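Local coordinates for replication protein B (Plasmid RSF1010, PDB 3H20), which acts as a DNA primase, synthesising primers for replication of the plasmid's DNA, at residues K15-E20 against I63-Q68. Numbering follows the deposited sequence.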
ATOM      1  N   LYS A  15      12.798   2.294 -27.179  1.00 33.84           N
ATOM      2  CA  LYS A  15      12.838   3.682 -27.643  1.00 35.24           C
ATOM      3  C   LYS A  15      11.587   4.432 -27.204  1.00 34.84           C
ATOM      4  O   LYS A  15      11.686   5.573 -26.736  1.00 34.64           O
ATOM      5  CB  LYS A  15      13.010   3.780 -29.169  1.00 35.17           C
ATOM      6  CG  LYS A  15      13.025   5.239 -29.712  1.00 36.81           C
ATOM      7  CD  LYS A  15      13.013   5.263 -31.238  1.00 37.95           C
ATOM      8  CE  LYS A  15      12.496   6.591 -31.792  1.00 43.06           C
ATOM      9  NZ  LYS A  15      12.638   6.626 -33.276  1.00 45.03           N
ATOM     10  N   ALA A  16      10.422   3.785 -27.342  1.00 34.34           N
ATOM     11  CA  ALA A  16       9.140   4.415 -27.007  1.00 34.61           C
ATOM     12  C   ALA A  16       9.034   4.663 -25.503  1.00 34.73           C
ATOM     13  O   ALA A  16       8.455   5.672 -25.057  1.00 34.85           O
ATOM     14  CB  ALA A  16       7.983   3.549 -27.477  1.00 34.47           C
ATOM     15  N   MET A  17       9.574   3.734 -24.724  1.00 34.39           N
ATOM     16  CA  MET A  17       9.633   3.897 -23.265  1.00 34.74           C
ATOM     17  C   MET A  17      10.625   5.002 -22.908  1.00 35.74           C
ATOM     18  O   MET A  17      10.358   5.828 -22.039  1.00 36.21           O
ATOM     19  CB  MET A  17       9.973   2.580 -22.577  1.00 34.52           C
ATOM     20  CG  MET A  17       8.802   1.563 -22.595  1.00 34.01           C
ATOM     21  SD  MET A  17       9.246  -0.026 -21.859  1.00 34.84           S
ATOM     22  CE  MET A  17       9.035   0.343 -20.114  1.00 34.90           C
ATOM     23  N   GLY A  18      11.763   5.018 -23.597  1.00 36.12           N
ATOM     24  CA  GLY A  18      12.699   6.126 -23.512  1.00 36.47           C
ATOM     25  C   GLY A  18      13.666   6.150 -22.344  1.00 36.74           C
ATOM     26  O   GLY A  18      14.460   7.091 -22.236  1.00 36.52           O
ATOM     27  N   CYS A  19      13.618   5.137 -21.478  1.00 36.18           N
ATOM     28  CA  CYS A  19      14.501   5.095 -20.303  1.00 36.74           C
ATOM     29  C   CYS A  19      15.945   4.768 -20.671  1.00 36.77           C
ATOM     30  O   CYS A  19      16.209   4.088 -21.678  1.00 36.60           O
ATOM     31  CB  CYS A  19      14.020   4.058 -19.282  1.00 36.40           C
ATOM     32  SG  CYS A  19      12.248   3.990 -19.042  1.00 39.25           S
ATOM     33  N   GLU A  20      16.873   5.243 -19.843  1.00 37.02           N
ATOM     34  CA  GLU A  20      18.269   4.819 -19.939  1.00 37.33           C
ATOM     35  C   GLU A  20      18.457   3.399 -19.406  1.00 36.61           C
ATOM     36  O   GLU A  20      19.228   2.618 -19.976  1.00 36.77           O
ATOM     37  CB  GLU A  20      19.195   5.794 -19.204  1.00 38.07           C
ATOM     38  CG  GLU A  20      19.208   7.206 -19.794  1.00 41.27           C
ATOM     39  CD  GLU A  20      19.909   7.296 -21.149  1.00 46.90           C
ATOM     40  OE1 GLU A  20      20.558   6.305 -21.581  1.00 49.56           O
ATOM     41  OE2 GLU A  20      19.821   8.373 -21.784  1.00 48.66           O
ATOM     42  N   ILE A  63       9.018  -6.179 -18.118  1.00 32.44           N
ATOM     43  CA  ILE A  63       9.851  -4.971 -18.237  1.00 32.08           C
ATOM     44  C   ILE A  63       9.217  -3.784 -17.506  1.00 32.52           C
ATOM     45  O   ILE A  63       7.981  -3.639 -17.460  1.00 32.17           O
ATOM     46  CB  ILE A  63      10.192  -4.606 -19.738  1.00 31.84           C
ATOM     47  CG1 ILE A  63      11.224  -3.466 -19.806  1.00 31.07           C
ATOM     48  CG2 ILE A  63       8.923  -4.207 -20.538  1.00 31.86           C
ATOM     49  CD1 ILE A  63      11.695  -3.115 -21.216  1.00 32.10           C
ATOM     50  N   ARG A  64      10.075  -2.976 -16.893  1.00 32.72           N
ATOM     51  CA  ARG A  64       9.681  -1.696 -16.308  1.00 33.70           C
ATOM     52  C   ARG A  64      10.918  -0.799 -16.277  1.00 33.89           C
ATOM     53  O   ARG A  64      12.048  -1.305 -16.363  1.00 33.26           O
ATOM     54  CB  ARG A  64       9.112  -1.878 -14.889  1.00 33.10           C
ATOM     55  CG  ARG A  64      10.119  -2.414 -13.861  1.00 34.08           C
ATOM     56  CD  ARG A  64       9.489  -2.678 -12.493  1.00 34.89           C
ATOM     57  NE  ARG A  64      10.487  -3.217 -11.568  1.00 37.42           N
ATOM     58  CZ  ARG A  64      10.227  -3.885 -10.447  1.00 40.58           C
ATOM     59  NH1 ARG A  64       8.978  -4.106 -10.051  1.00 40.75           N
ATOM     60  NH2 ARG A  64      11.236  -4.336  -9.703  1.00 41.70           N
ATOM     61  N   PRO A  65      10.718   0.527 -16.154  1.00 34.10           N
ATOM     62  CA  PRO A  65      11.868   1.401 -15.909  1.00 34.73           C
ATOM     63  C   PRO A  65      12.588   1.006 -14.622  1.00 35.20           C
ATOM     64  O   PRO A  65      11.949   0.535 -13.665  1.00 34.50           O
ATOM     65  CB  PRO A  65      11.235   2.799 -15.791  1.00 34.97           C
ATOM     66  CG  PRO A  65       9.929   2.688 -16.570  1.00 34.22           C
ATOM     67  CD  PRO A  65       9.454   1.289 -16.262  1.00 34.61           C
ATOM     68  N   ALA A  66      13.910   1.155 -14.612  1.00 35.78           N
ATOM     69  CA  ALA A  66      14.697   0.829 -13.428  1.00 36.63           C
ATOM     70  C   ALA A  66      14.317   1.740 -12.263  1.00 37.32           C
ATOM     71  O   ALA A  66      13.837   2.852 -12.472  1.00 37.01           O
ATOM     72  CB  ALA A  66      16.189   0.938 -13.727  1.00 36.85           C
ATOM     73  N   GLU A  67      14.532   1.260 -11.037  1.00 38.17           N
ATOM     74  CA  GLU A  67      14.316   2.066  -9.837  1.00 39.05           C
ATOM     75  C   GLU A  67      15.272   3.258  -9.835  1.00 39.75           C
ATOM     76  O   GLU A  67      16.454   3.113 -10.143  1.00 40.06           O
ATOM     77  CB  GLU A  67      14.544   1.221  -8.580  1.00 39.08           C
ATOM     78  N   GLN A  68      14.755   4.435  -9.491  1.00 40.28           N
ATOM     79  CA  GLN A  68      15.544   5.680  -9.535  1.00 40.83           C
ATOM     80  C   GLN A  68      15.986   6.107 -10.954  1.00 40.84           C
ATOM     81  O   GLN A  68      16.898   6.922 -11.112  1.00 40.95           O
ATOM     82  CB  GLN A  68      16.736   5.631  -8.565  1.00 40.85           C
TER
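Met17 sets CG anti to its carbonyl carbon (chi1 -73°) and stays extended at chi2, while Ile63 sets CG1 anti to its backbone N (chi1 -172°); the two side chains thereby meet tip to tip, Met17 SD lying 4.0 Å from Ile63 CD1. A bend at chi3 (82°) carries the methyl on to the proline, where Met17 CE stands 4.0 Å from Pro65 CD and the side chains cross at about a right angle. Cys19 supplies the second sulfur: Cys19 SG reaches both Pro65 CB and Pro65 CG at 3.6 Å. The thiol lies over one face of the ring, displaced toward CB and CG, and the methionine methyl approaches CD from the same side. Gly18, with positive phi, ends helix 6-17 and lets the chain turn between the two sulfur residues. Strand 59-65 is an inner strand of its antiparallel sheet, and the contact joins its end to the C-terminal end of that helix within the primase domain. Phe22 of strand 21-28 touches both Met17 and Ile63, and Leu96 of strand 96-99 also packs on Met17. With no hydrogen bond across and 180 Å² buried, cohesion between the segments rests on van der Waals and hydrophobic contact of sulfur and aliphatic carbon.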